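Local coordinates for protein pertussis toxin-like subunit ArtA (Escherichia coli, PDB 4Z9D) that probably transfers ADP-ribose from NAD to trimeric G proteins, acting as the enzymatic subunit of a pertussis-like AB5 toxin, at residues A[24-30]-A[46-51]; A[33-37]-A[103-109]; A[127-133]-A[151-157]. The protein carries 2 engineered substitutions. Residues are numbered along the deposited sequence.

All three contacts are partly buried, but their chemistry follows their place in the fold. Interactions 1 and 2 are neighbours beside NAD: they cross along the chain, touch where N29 meets Q34 and S48 meets H35, and both include residues of the dinucleotide pocket. Interaction 1 is mainly backbone hydrogen bonding between largely irregular segments. Interaction 2 is smaller, 220 Å² against 619 Å², and joins helix 32-37 to helix 107-112 through long polar side chains with a salt bridge. Interaction 3 lies on the other side of the chain's centre from interaction 2, their centres about 33 Å apart; there, antiparallel strand pairing gives way to a turn.

Interaction 1 (A[24-30]-A[46-51]); sequences RSHGFNR and RDSAFI. With NAD (nicotinamide-adenine-dinucleotide), chain F.
R46 opens the segment 46-51 in a left-handed conformation (phi/psi 52/49), and its O lies 3.3 Å from H26 CB. The H26 ring (chi1 m) sits between R46 CA over one face and N7A of the NAD adenine over the other. At D47 the carbonyl O accepts from N29 N at 3.0 Å, while D47 OD1 takes a weak bond from N29 ND2 at 3.3 Å; the better partners of these two side chains are S45 and Q34, respectively. G27 CA is only 3.2 Å from D47 O, a spot where a CB would clash. S48 O receives G27 N at 2.9 Å, and S48 OG (chi1 t) accepts from F50 N at 3.0 Å in an ST turn and is also hydrogen-bonded to H35. A single bridge pairs N29 with S48, N29 bonding to D47 O and A49 N; the nearest CA pairs are G27-D47, F28-A49 and S25-I51 (4.0, 4.1 and 5.5 Å). Segment 24-30 contributes R24, S25 and H26 to the NAD pocket: H26 NE2 donates to O2A of the NAD pyrophosphate at 2.7 Å, and R24 O accepts weakly from adenine N6A at 2.7 Å. A49 N continues the pairing to N29 O (2.9 Å); A49 CA makes a CA-H...O contact with G27 O at 3.5 Å, and A49 CB packs on R30 CG at 3.5 Å. F50 (chi1 m) brings its CE2 to 3.7 Å from R30 CA, and a water joins F50 O to H26 N. I51, in strand 50-54, sets its CD1 3.7 Å from S25 N.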
loop_
_atom_site.group_PDB
_atom_site.type_symbol
_atom_site.label_atom_id
_atom_site.label_comp_id
_atom_site.label_asym_id
_atom_site.label_seq_id
_atom_site.Cartn_x
_atom_site.Cartn_y
_atom_site.Cartn_z
ATOM N N ARG A 24 -3.224 -10.087 1.701
ATOM C CA ARG A 24 -2.063 -10.916 2.015
ATOM C C ARG A 24 -0.950 -10.654 1.004
ATOM O O ARG A 24 -1.214 -10.460 -0.186
ATOM C CB ARG A 24 -2.441 -12.410 2.040
ATOM C CG ARG A 24 -1.255 -13.342 2.299
ATOM C CD ARG A 24 -1.684 -14.737 2.796
ATOM N NE ARG A 24 -2.404 -14.700 4.069
ATOM C CZ ARG A 24 -1.837 -14.624 5.274
ATOM N NH1 ARG A 24 -2.605 -14.605 6.353
ATOM N NH2 ARG A 24 -0.519 -14.549 5.413
ATOM N N SER A 25 0.297 -10.638 1.472
ATOM C CA SER A 25 1.423 -10.352 0.587
ATOM C C SER A 25 1.609 -11.491 -0.405
ATOM O O SER A 25 1.072 -12.580 -0.208
ATOM C CB SER A 25 2.716 -10.168 1.377
ATOM O OG SER A 25 3.017 -11.341 2.120
ATOM N N HIS A 26 2.368 -11.235 -1.465
ATOM C CA HIS A 26 2.689 -12.278 -2.444
ATOM C C HIS A 26 3.525 -13.398 -1.827
ATOM O O HIS A 26 3.313 -14.584 -2.101
ATOM C CB HIS A 26 3.452 -11.692 -3.632
ATOM C CG HIS A 26 2.631 -10.792 -4.495
ATOM N ND1 HIS A 26 1.710 -11.272 -5.402
ATOM C CD2 HIS A 26 2.613 -9.441 -4.614
ATOM C CE1 HIS A 26 1.146 -10.253 -6.027
ATOM N NE2 HIS A 26 1.675 -9.135 -5.571
ATOM N N GLY A 27 4.487 -13.022 -0.995
ATOM C CA GLY A 27 5.381 -14.007 -0.423
ATOM C C GLY A 27 6.059 -13.555 0.843
ATOM O O GLY A 27 5.435 -12.910 1.686
ATOM N N PHE A 28 7.346 -13.881 0.969
ATOM C CA PHE A 28 8.074 -13.606 2.209
ATOM C C PHE A 28 9.397 -12.896 1.963
ATOM O O PHE A 28 10.233 -12.816 2.854
ATOM C CB PHE A 28 8.324 -14.919 2.965
ATOM C CG PHE A 28 7.062 -15.623 3.365
ATOM C CD1 PHE A 28 6.413 -15.300 4.547
ATOM C CD2 PHE A 28 6.505 -16.588 2.539
ATOM C CE1 PHE A 28 5.238 -15.942 4.910
ATOM C CE2 PHE A 28 5.335 -17.232 2.885
ATOM C CZ PHE A 28 4.696 -16.916 4.069
ATOM N N ASN A 29 9.578 -12.373 0.753
ATOM C CA ASN A 29 10.799 -11.660 0.362
ATOM C C ASN A 29 10.887 -10.272 0.982
ATOM O O ASN A 29 10.191 -9.351 0.544
ATOM C CB ASN A 29 10.864 -11.548 -1.176
ATOM C CG ASN A 29 12.077 -10.763 -1.679
ATOM O OD1 ASN A 29 12.919 -10.300 -0.904
ATOM N ND2 ASN A 29 12.159 -10.605 -3.001
ATOM N N ARG A 30 11.766 -10.109 1.969
ATOM C CA ARG A 30 11.903 -8.814 2.652
ATOM C C ARG A 30 13.008 -7.909 2.093
ATOM O O ARG A 30 13.611 -7.130 2.830
ATOM C CB ARG A 30 12.116 -9.041 4.162
ATOM C CG ARG A 30 10.825 -9.414 4.880
ATOM C CD ARG A 30 10.998 -9.695 6.373
ATOM N NE ARG A 30 9.748 -10.205 6.928
ATOM C CZ ARG A 30 9.106 -9.677 7.965
ATOM N NH1 ARG A 30 7.970 -10.225 8.367
ATOM N NH2 ARG A 30 9.596 -8.623 8.605
ATOM N N ARG A 46 6.822 -11.457 -7.873
ATOM C CA ARG A 46 5.589 -11.811 -7.167
ATOM C C ARG A 46 5.852 -12.609 -5.891
ATOM O O ARG A 46 5.241 -13.662 -5.656
ATOM C CB ARG A 46 4.673 -12.612 -8.093
ATOM C CG ARG A 46 4.435 -11.910 -9.417
ATOM C CD ARG A 46 3.503 -12.688 -10.323
ATOM N NE ARG A 46 2.666 -11.785 -11.109
ATOM C CZ ARG A 46 1.425 -11.425 -10.793
ATOM N NH1 ARG A 46 0.852 -11.881 -9.688
ATOM N NH2 ARG A 46 0.761 -10.594 -11.588
ATOM N N ASP A 47 6.774 -12.121 -5.076
ATOM C CA ASP A 47 7.045 -12.764 -3.793
ATOM C C ASP A 47 7.290 -11.771 -2.666
ATOM O O ASP A 47 7.769 -12.150 -1.605
ATOM C CB ASP A 47 8.239 -13.724 -3.909
ATOM C CG ASP A 47 9.506 -13.034 -4.359
ATOM O OD1 ASP A 47 9.483 -11.805 -4.573
ATOM O OD2 ASP A 47 10.551 -13.720 -4.457
ATOM N N SER A 48 6.966 -10.502 -2.900
ATOM C CA SER A 48 7.153 -9.459 -1.886
ATOM C C SER A 48 6.545 -9.823 -0.532
ATOM O O SER A 48 5.440 -10.375 -0.459
ATOM C CB SER A 48 6.553 -8.142 -2.363
ATOM O OG SER A 48 6.695 -7.154 -1.354
ATOM N N ALA A 49 7.273 -9.509 0.537
ATOM C CA ALA A 49 6.779 -9.727 1.890
ATOM C C ALA A 49 5.785 -8.655 2.288
ATOM O O ALA A 49 5.099 -8.774 3.299
ATOM C CB ALA A 49 7.920 -9.745 2.876
ATOM N N PHE A 50 5.740 -7.594 1.508
ATOM C CA PHE A 50 5.083 -6.375 1.946
ATOM C C PHE A 50 3.797 -6.080 1.172
ATOM O O PHE A 50 3.670 -6.423 -0.009
ATOM C CB PHE A 50 6.051 -5.192 1.809
ATOM C CG PHE A 50 7.397 -5.421 2.443
ATOM C CD1 PHE A 50 7.534 -5.419 3.825
ATOM C CD2 PHE A 50 8.528 -5.637 1.662
ATOM C CE1 PHE A 50 8.775 -5.622 4.422
ATOM C CE2 PHE A 50 9.778 -5.838 2.245
ATOM C CZ PHE A 50 9.901 -5.835 3.640
ATOM N N ILE A 51 2.867 -5.406 1.841
ATOM C CA ILE A 51 1.630 -4.925 1.213
ATOM C C ILE A 51 1.682 -3.403 1.209
ATOM O O ILE A 51 1.732 -2.783 2.263
ATOM C CB ILE A 51 0.382 -5.410 1.967
ATOM C CG1 ILE A 51 0.376 -6.944 2.070
ATOM C CG2 ILE A 51 -0.895 -4.893 1.307
ATOM C CD1 ILE A 51 -0.532 -7.488 3.178
HETATM P PA NAD F . 0.591 -5.617 -5.827
HETATM O O1A NAD F . 0.485 -5.703 -4.348
HETATM O O2A NAD F . 1.291 -6.692 -6.575
HETATM O O5B NAD F . -0.923 -5.427 -6.399
HETATM C C5B NAD F . -1.263 -5.394 -7.794
HETATM C C4B NAD F . -2.440 -6.369 -8.009
HETATM O O4B NAD F . -2.006 -7.745 -7.792
HETATM C C3B NAD F . -3.474 -6.147 -6.947
HETATM O O3B NAD F . -4.273 -4.985 -7.326
HETATM C C2B NAD F . -4.258 -7.419 -7.104
HETATM O O2B NAD F . -4.854 -7.407 -8.390
HETATM C C1B NAD F . -3.113 -8.443 -7.149
HETATM N N9A NAD F . -2.516 -8.921 -5.851
HETATM C C8A NAD F . -1.733 -8.348 -4.938
HETATM N N7A NAD F . -1.467 -9.257 -3.997
HETATM C C5A NAD F . -2.066 -10.403 -4.333
HETATM C C6A NAD F . -2.115 -11.611 -3.744
HETATM N N6A NAD F . -1.451 -11.746 -2.598
HETATM N N1A NAD F . -2.800 -12.640 -4.270
HETATM C C2A NAD F . -3.472 -12.439 -5.474
HETATM N N3A NAD F . -3.411 -11.172 -6.070
HETATM C C4A NAD F . -2.709 -10.187 -5.487
HETATM O O3 NAD F . 1.284 -4.253 -6.220
HETATM P PN NAD F . 0.876 -2.819 -5.570
HETATM O O1N NAD F . 0.517 -2.975 -4.133
HETATM O O2N NAD F . -0.033 -2.115 -6.501
HETATM O O5D NAD F . 2.314 -2.138 -5.606
HETATM C C5D NAD F . 3.073 -2.022 -6.816
HETATM C C4D NAD F . 4.015 -0.818 -6.715
HETATM O O4D NAD F . 3.149 0.302 -6.322
HETATM C C3D NAD F . 5.055 -0.998 -5.593
HETATM O O3D NAD F . 6.237 -0.239 -5.870
HETATM C C2D NAD F . 4.307 -0.339 -4.451
HETATM O O2D NAD F . 5.206 0.038 -3.384
HETATM C C1D NAD F . 3.686 0.882 -5.119
HETATM N N1N NAD F . 2.601 1.443 -4.238
HETATM C C2N NAD F . 1.276 0.948 -4.328
HETATM C C3N NAD F . 0.252 1.411 -3.502
HETATM C C7N NAD F . -1.064 0.923 -3.612
HETATM O O7N NAD F . -2.041 1.609 -2.988
HETATM N N7N NAD F . -1.285 -0.158 -4.366
HETATM C C4N NAD F . 0.558 2.390 -2.558
HETATM C C5N NAD F . 1.854 2.893 -2.458
HETATM C C6N NAD F . 2.881 2.427 -3.274
HETATM O O HOH W 1 2.780 -8.359 -1.644
HETATM O O HOH W 2 5.311 -11.678 4.287
#

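Interaction 2 (A[33-37]-A[103-109]); sequences QQHLR and ITFSGFE. With NAD (nicotinamide-adenine-dinucleotide), chain F.
Segment 33-37 is the last part of helix 32-37, closed by R37 N to Q33 O (3.1 Å). Facing it, residues 103-106 are extended and lead into helix 107-112; the CA atoms of Q33 and F105, and of R37 and E109, are each 8.2 Å apart, so the backbones do not meet and side chains span the gap. Q33 (chi1 and chi2 t) has the largest area covered by segment 103-109, its end lying over one face of the F105 ring with CD 3.6 Å from F105 CE1, and with the same CD 3.9 Å from both T104 O and E109 OE1. The ring of F105 also packs against helix 92-100. H35 is out of reach of segment 103-109, its ND1 hydrogen-bonded to S48 and its ring edge-to-face with F50. The backbone here lines the ligand pocket: NAD O3D, on the nicotinamide ribose, is 3.3 Å from H35 O and 3.1 Å from L36 O. R37, with chi1 m and chi2 and chi3 t, swings its end back across the gap, so that NE donates to E109 OE2 at 3.3 Å in a salt bridge. E109 (chi1 m, chi2 t) also accepts from S106 N at OE1, 2.8 Å, while S106 OG (chi1 p) accepts from E109 N at 3.0 Å. These reciprocal bonds form a capping box with S106 as N-cap, whose acidic member doubles as the salt-bridge partner of the pocket-lining helix.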
loop_
_atom_site.group_PDB
_atom_site.type_symbol
_atom_site.label_atom_id
_atom_site.label_comp_id
_atom_site.label_asym_id
_atom_site.label_seq_id
_atom_site.Cartn_x
_atom_site.Cartn_y
_atom_site.Cartn_z
ATOM N N GLN A 33 14.090 -2.656 -1.111
ATOM C CA GLN A 33 14.342 -1.895 -2.334
ATOM C C GLN A 33 13.658 -2.533 -3.542
ATOM O O GLN A 33 13.133 -1.841 -4.405
ATOM C CB GLN A 33 15.834 -1.735 -2.586
ATOM C CG GLN A 33 16.110 -0.613 -3.580
ATOM C CD GLN A 33 17.501 -0.033 -3.447
ATOM O OE1 GLN A 33 17.943 0.769 -4.279
ATOM N NE2 GLN A 33 18.206 -0.441 -2.405
ATOM N N GLN A 34 13.706 -3.861 -3.598
ATOM C CA GLN A 34 13.001 -4.648 -4.600
ATOM C C GLN A 34 11.507 -4.344 -4.587
ATOM O O GLN A 34 10.884 -4.118 -5.623
ATOM C CB GLN A 34 13.225 -6.136 -4.318
ATOM C CG GLN A 34 13.429 -7.014 -5.508
ATOM C CD GLN A 34 14.146 -8.286 -5.113
ATOM O OE1 GLN A 34 13.517 -9.259 -4.713
ATOM N NE2 GLN A 34 15.474 -8.274 -5.201
ATOM N N HIS A 35 10.922 -4.353 -3.398
ATOM C CA HIS A 35 9.505 -4.052 -3.278
ATOM C C HIS A 35 9.176 -2.635 -3.766
ATOM O O HIS A 35 8.241 -2.430 -4.545
ATOM C CB HIS A 35 9.051 -4.223 -1.836
ATOM C CG HIS A 35 7.664 -3.729 -1.599
ATOM N ND1 HIS A 35 6.542 -4.465 -1.928
ATOM C CD2 HIS A 35 7.212 -2.551 -1.106
ATOM C CE1 HIS A 35 5.460 -3.763 -1.634
ATOM N NE2 HIS A 35 5.837 -2.607 -1.122
ATOM N N LEU A 36 9.952 -1.660 -3.302
ATOM C CA LEU A 36 9.677 -0.265 -3.597
ATOM C C LEU A 36 9.795 0.032 -5.098
ATOM O O LEU A 36 9.111 0.923 -5.617
ATOM C CB LEU A 36 10.603 0.648 -2.793
ATOM C CG LEU A 36 10.439 0.642 -1.266
ATOM C CD1 LEU A 36 11.501 1.514 -0.627
ATOM C CD2 LEU A 36 9.058 1.126 -0.867
ATOM N N ARG A 37 10.650 -0.719 -5.793
ATOM C CA ARG A 37 10.772 -0.583 -7.250
ATOM C C ARG A 37 9.613 -1.230 -7.992
ATOM O O ARG A 37 9.331 -0.876 -9.137
ATOM C CB ARG A 37 12.061 -1.217 -7.755
ATOM C CG ARG A 37 13.334 -0.640 -7.207
ATOM C CD ARG A 37 14.498 -1.411 -7.808
ATOM N NE ARG A 37 15.794 -1.029 -7.261
ATOM C CZ ARG A 37 16.641 -1.899 -6.711
ATOM N NH1 ARG A 37 16.318 -3.188 -6.647
ATOM N NH2 ARG A 37 17.812 -1.491 -6.230
ATOM N N ILE A 103 23.749 -0.057 1.591
ATOM C CA ILE A 103 22.867 -0.146 0.437
ATOM C C ILE A 103 22.701 1.263 -0.166
ATOM O O ILE A 103 22.552 2.253 0.557
ATOM C CB ILE A 103 21.498 -0.750 0.821
ATOM C CG1 ILE A 103 21.684 -2.146 1.415
ATOM C CG2 ILE A 103 20.562 -0.774 -0.369
ATOM C CD1 ILE A 103 22.353 -3.112 0.472
ATOM N N THR A 104 22.740 1.354 -1.490
ATOM C CA THR A 104 22.657 2.652 -2.150
ATOM C C THR A 104 21.301 2.873 -2.793
ATOM O O THR A 104 20.821 2.045 -3.565
ATOM C CB THR A 104 23.733 2.816 -3.237
ATOM O OG1 THR A 104 23.790 1.633 -4.041
ATOM C CG2 THR A 104 25.093 3.095 -2.611
ATOM N N PHE A 105 20.675 3.988 -2.446
ATOM C CA PHE A 105 19.466 4.412 -3.124
ATOM C C PHE A 105 19.834 5.520 -4.099
ATOM O O PHE A 105 20.499 6.480 -3.724
ATOM C CB PHE A 105 18.419 4.876 -2.112
ATOM C CG PHE A 105 17.948 3.776 -1.198
ATOM C CD1 PHE A 105 16.830 3.026 -1.514
ATOM C CD2 PHE A 105 18.645 3.480 -0.032
ATOM C CE1 PHE A 105 16.402 2.007 -0.678
ATOM C CE2 PHE A 105 18.226 2.471 0.804
ATOM C CZ PHE A 105 17.104 1.728 0.481
ATOM N N SER A 106 19.410 5.377 -5.347
ATOM C CA SER A 106 19.757 6.344 -6.379
ATOM C C SER A 106 19.085 7.684 -6.146
ATOM O O SER A 106 18.129 7.784 -5.371
ATOM C CB SER A 106 19.366 5.806 -7.741
ATOM O OG SER A 106 17.960 5.826 -7.867
ATOM N N GLY A 107 19.560 8.713 -6.843
ATOM C CA GLY A 107 18.926 10.014 -6.775
ATOM C C GLY A 107 17.466 9.910 -7.165
ATOM O O GLY A 107 16.613 10.594 -6.589
ATOM N N PHE A 108 17.175 9.046 -8.135
ATOM C CA PHE A 108 15.812 8.903 -8.627
ATOM C C PHE A 108 14.914 8.253 -7.579
ATOM O O PHE A 108 13.762 8.653 -7.403
ATOM C CB PHE A 108 15.773 8.096 -9.920
ATOM C CG PHE A 108 14.379 7.886 -10.450
ATOM C CD1 PHE A 108 13.749 6.660 -10.306
ATOM C CD2 PHE A 108 13.687 8.922 -11.059
ATOM C CE1 PHE A 108 12.464 6.459 -10.773
ATOM C CE2 PHE A 108 12.401 8.730 -11.541
ATOM C CZ PHE A 108 11.787 7.499 -11.395
ATOM N N GLU A 109 15.418 7.213 -6.928
ATOM C CA GLU A 109 14.662 6.550 -5.865
ATOM C C GLU A 109 14.316 7.517 -4.736
ATOM O O GLU A 109 13.190 7.510 -4.223
ATOM C CB GLU A 109 15.449 5.356 -5.330
ATOM C CG GLU A 109 15.518 4.203 -6.324
ATOM C CD GLU A 109 16.354 3.039 -5.826
ATOM O OE1 GLU A 109 17.525 3.273 -5.454
ATOM O OE2 GLU A 109 15.847 1.892 -5.823
HETATM P PA NAD F . 0.591 -5.617 -5.827
HETATM O O1A NAD F . 0.485 -5.703 -4.348
HETATM O O2A NAD F . 1.291 -6.692 -6.575
HETATM O O5B NAD F . -0.923 -5.427 -6.399
HETATM C C5B NAD F . -1.263 -5.394 -7.794
HETATM C C4B NAD F . -2.440 -6.369 -8.009
HETATM O O4B NAD F . -2.006 -7.745 -7.792
HETATM C C3B NAD F . -3.474 -6.147 -6.947
HETATM O O3B NAD F . -4.273 -4.985 -7.326
HETATM C C2B NAD F . -4.258 -7.419 -7.104
HETATM O O2B NAD F . -4.854 -7.407 -8.390
HETATM C C1B NAD F . -3.113 -8.443 -7.149
HETATM N N9A NAD F . -2.516 -8.921 -5.851
HETATM C C8A NAD F . -1.733 -8.348 -4.938
HETATM N N7A NAD F . -1.467 -9.257 -3.997
HETATM C C5A NAD F . -2.066 -10.403 -4.333
HETATM C C6A NAD F . -2.115 -11.611 -3.744
HETATM N N6A NAD F . -1.451 -11.746 -2.598
HETATM N N1A NAD F . -2.800 -12.640 -4.270
HETATM C C2A NAD F . -3.472 -12.439 -5.474
HETATM N N3A NAD F . -3.411 -11.172 -6.070
HETATM C C4A NAD F . -2.709 -10.187 -5.487
HETATM O O3 NAD F . 1.284 -4.253 -6.220
HETATM P PN NAD F . 0.876 -2.819 -5.570
HETATM O O1N NAD F . 0.517 -2.975 -4.133
HETATM O O2N NAD F . -0.033 -2.115 -6.501
HETATM O O5D NAD F . 2.314 -2.138 -5.606
HETATM C C5D NAD F . 3.073 -2.022 -6.816
HETATM C C4D NAD F . 4.015 -0.818 -6.715
HETATM O O4D NAD F . 3.149 0.302 -6.322
HETATM C C3D NAD F . 5.055 -0.998 -5.593
HETATM O O3D NAD F . 6.237 -0.239 -5.870
HETATM C C2D NAD F . 4.307 -0.339 -4.451
HETATM O O2D NAD F . 5.206 0.038 -3.384
HETATM C C1D NAD F . 3.686 0.882 -5.119
HETATM N N1N NAD F . 2.601 1.443 -4.238
HETATM C C2N NAD F . 1.276 0.948 -4.328
HETATM C C3N NAD F . 0.252 1.411 -3.502
HETATM C C7N NAD F . -1.064 0.923 -3.612
HETATM O O7N NAD F . -2.041 1.609 -2.988
HETATM N N7N NAD F . -1.285 -0.158 -4.366
HETATM C C4N NAD F . 0.558 2.390 -2.558
HETATM C C5N NAD F . 1.854 2.893 -2.458
HETATM C C6N NAD F . 2.881 2.427 -3.274
#

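Interaction 3 (A[127-133]-A[151-157]); sequences GENIVEA and TTNARYV
The hairpin of strands 130-139 and 144-152, at one edge of the four-stranded antiparallel sheet, meets a turn at this end. A133 and T151 form the hydrogen-bonded pair, with A133 N to T151 O and T151 N to A133 O both 2.8 Å; E132 and T152 are the next, non-hydrogen-bonded pair (CA-CA 4.4 Å), while E132 is salt-bridged to R81. V131 adopts phi/psi -76/-47, and its O accepts from N153 N at 3.1 Å. N153 (chi1 t) then leaves the strand pairing: ND2 donates to I130 O at 2.8 Å, while OD1 accepts from R155 N at 3.0 Å, an Asx turn within the type I beta turn from N153 to Y156. Residues 127-129 form a 3-10 segment. Beyond the turn, V157 N donates to E128 O at 2.9 Å. Y156 (chi1 t) presents a ring face to V131, whose CG2 makes a CH-pi contact 3.8 Å from the Y156 ring centroid.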
loop_
_atom_site.group_PDB
_atom_site.type_symbol
_atom_site.label_atom_id
_atom_site.label_comp_id
_atom_site.label_asym_id
_atom_site.label_seq_id
_atom_site.Cartn_x
_atom_site.Cartn_y
_atom_site.Cartn_z
ATOM N N GLY A 127 -9.110 -8.305 7.492
ATOM C CA GLY A 127 -10.329 -7.656 7.047
ATOM C C GLY A 127 -10.894 -6.697 8.073
ATOM O O GLY A 127 -11.431 -5.642 7.719
ATOM N N GLU A 128 -10.744 -7.049 9.348
ATOM C CA GLU A 128 -11.246 -6.233 10.445
ATOM C C GLU A 128 -10.564 -4.861 10.554
ATOM O O GLU A 128 -11.084 -3.965 11.215
ATOM C CB GLU A 128 -11.118 -7.004 11.765
ATOM C CG GLU A 128 -12.258 -8.003 11.944
ATOM C CD GLU A 128 -12.077 -8.933 13.133
ATOM O OE1 GLU A 128 -13.106 -9.460 13.621
ATOM O OE2 GLU A 128 -10.920 -9.147 13.572
ATOM N N ASN A 129 -9.405 -4.698 9.917
ATOM C CA ASN A 129 -8.724 -3.406 9.890
ATOM C C ASN A 129 -9.255 -2.474 8.807
ATOM O O ASN A 129 -8.926 -1.289 8.781
ATOM C CB ASN A 129 -7.226 -3.586 9.650
ATOM C CG ASN A 129 -6.498 -4.025 10.881
ATOM O OD1 ASN A 129 -6.732 -5.121 11.383
ATOM N ND2 ASN A 129 -5.599 -3.179 11.379
ATOM N N ILE A 130 -10.045 -3.014 7.892
ATOM C CA ILE A 130 -10.458 -2.239 6.734
ATOM C C ILE A 130 -11.778 -1.540 7.002
ATOM O O ILE A 130 -12.795 -2.175 7.279
ATOM C CB ILE A 130 -10.541 -3.122 5.485
ATOM C CG1 ILE A 130 -9.172 -3.781 5.247
ATOM C CG2 ILE A 130 -10.939 -2.298 4.259
ATOM C CD1 ILE A 130 -9.220 -4.994 4.349
ATOM N N VAL A 131 -11.746 -0.216 6.914
ATOM C CA VAL A 131 -12.879 0.623 7.259
ATOM C C VAL A 131 -13.950 0.598 6.185
ATOM O O VAL A 131 -15.144 0.465 6.484
ATOM C CB VAL A 131 -12.416 2.083 7.496
ATOM C CG1 VAL A 131 -13.590 2.993 7.826
ATOM C CG2 VAL A 131 -11.398 2.120 8.623
ATOM N N GLU A 132 -13.519 0.748 4.935
ATOM C CA GLU A 132 -14.447 0.985 3.841
ATOM C C GLU A 132 -13.753 0.850 2.495
ATOM O O GLU A 132 -12.523 0.766 2.410
ATOM C CB GLU A 132 -15.088 2.384 3.984
ATOM C CG GLU A 132 -14.081 3.531 3.911
ATOM C CD GLU A 132 -14.676 4.890 4.277
ATOM O OE1 GLU A 132 -13.983 5.909 4.056
ATOM O OE2 GLU A 132 -15.822 4.940 4.785
ATOM N N ALA A 133 -14.550 0.825 1.441
ATOM C CA ALA A 133 -14.016 0.798 0.097
ATOM C C ALA A 133 -14.767 1.797 -0.765
ATOM O O ALA A 133 -15.920 2.104 -0.495
ATOM C CB ALA A 133 -14.123 -0.583 -0.489
ATOM N N THR A 151 -18.595 1.556 -0.073
ATOM C CA THR A 151 -19.130 0.451 0.701
ATOM C C THR A 151 -18.477 0.451 2.073
ATOM O O THR A 151 -17.262 0.578 2.168
ATOM C CB THR A 151 -18.850 -0.898 0.019
ATOM O OG1 THR A 151 -19.145 -0.820 -1.383
ATOM C CG2 THR A 151 -19.669 -1.988 0.659
ATOM N N THR A 152 -19.274 0.276 3.126
ATOM C CA THR A 152 -18.736 0.240 4.484
ATOM C C THR A 152 -18.548 -1.201 4.935
ATOM O O THR A 152 -19.372 -2.054 4.638
ATOM C CB THR A 152 -19.659 0.987 5.488
ATOM O OG1 THR A 152 -19.698 2.377 5.146
ATOM C CG2 THR A 152 -19.149 0.843 6.918
ATOM N N ASN A 153 -17.438 -1.478 5.605
ATOM C CA ASN A 153 -17.178 -2.803 6.129
ATOM C C ASN A 153 -17.844 -2.912 7.494
ATOM O O ASN A 153 -17.390 -2.299 8.461
ATOM C CB ASN A 153 -15.674 -3.054 6.234
ATOM C CG ASN A 153 -15.354 -4.423 6.792
ATOM O OD1 ASN A 153 -16.242 -5.266 6.918
ATOM N ND2 ASN A 153 -14.079 -4.660 7.122
ATOM N N ALA A 154 -18.940 -3.662 7.576
ATOM C CA ALA A 154 -19.646 -3.800 8.849
ATOM C C ALA A 154 -18.826 -4.542 9.897
ATOM O O ALA A 154 -19.096 -4.424 11.097
ATOM C CB ALA A 154 -20.981 -4.500 8.642
ATOM N N ARG A 155 -17.822 -5.287 9.438
ATOM C CA ARG A 155 -16.975 -6.109 10.304
ATOM C C ARG A 155 -15.775 -5.339 10.862
ATOM O O ARG A 155 -14.992 -5.887 11.635
ATOM C CB ARG A 155 -16.463 -7.327 9.536
ATOM C CG ARG A 155 -17.521 -8.147 8.814
ATOM C CD ARG A 155 -18.566 -8.729 9.720
ATOM N NE ARG A 155 -18.006 -9.741 10.610
ATOM C CZ ARG A 155 -18.675 -10.793 11.071
ATOM N NH1 ARG A 155 -18.079 -11.649 11.886
ATOM N NH2 ARG A 155 -19.933 -10.996 10.709
ATOM N N TYR A 156 -15.599 -4.094 10.421
ATOM C CA TYR A 156 -14.503 -3.256 10.917
ATOM C C TYR A 156 -14.465 -3.216 12.451
ATOM O O TYR A 156 -15.496 -3.051 13.111
ATOM C CB TYR A 156 -14.617 -1.825 10.356
ATOM C CG TYR A 156 -13.584 -0.870 10.930
ATOM C CD1 TYR A 156 -13.971 0.185 11.750
ATOM C CD2 TYR A 156 -12.224 -1.044 10.684
ATOM C CE1 TYR A 156 -13.043 1.051 12.302
ATOM C CE2 TYR A 156 -11.280 -0.179 11.235
ATOM C CZ TYR A 156 -11.701 0.866 12.040
ATOM O OH TYR A 156 -10.776 1.730 12.596
ATOM N N VAL A 157 -13.269 -3.393 13.004
ATOM C CA VAL A 157 -13.049 -3.292 14.445
ATOM C C VAL A 157 -12.394 -1.965 14.785
ATOM O O VAL A 157 -11.238 -1.734 14.438
ATOM C CB VAL A 157 -12.172 -4.462 14.965
ATOM C CG1 VAL A 157 -11.779 -4.244 16.420
ATOM C CG2 VAL A 157 -12.905 -5.775 14.796
HETATM O O HOH W 3 -15.500 -7.894 13.293
HETATM O O HOH W 4 -16.367 0.677 8.871
HETATM O O HOH W 5 -17.520 4.030 6.371
#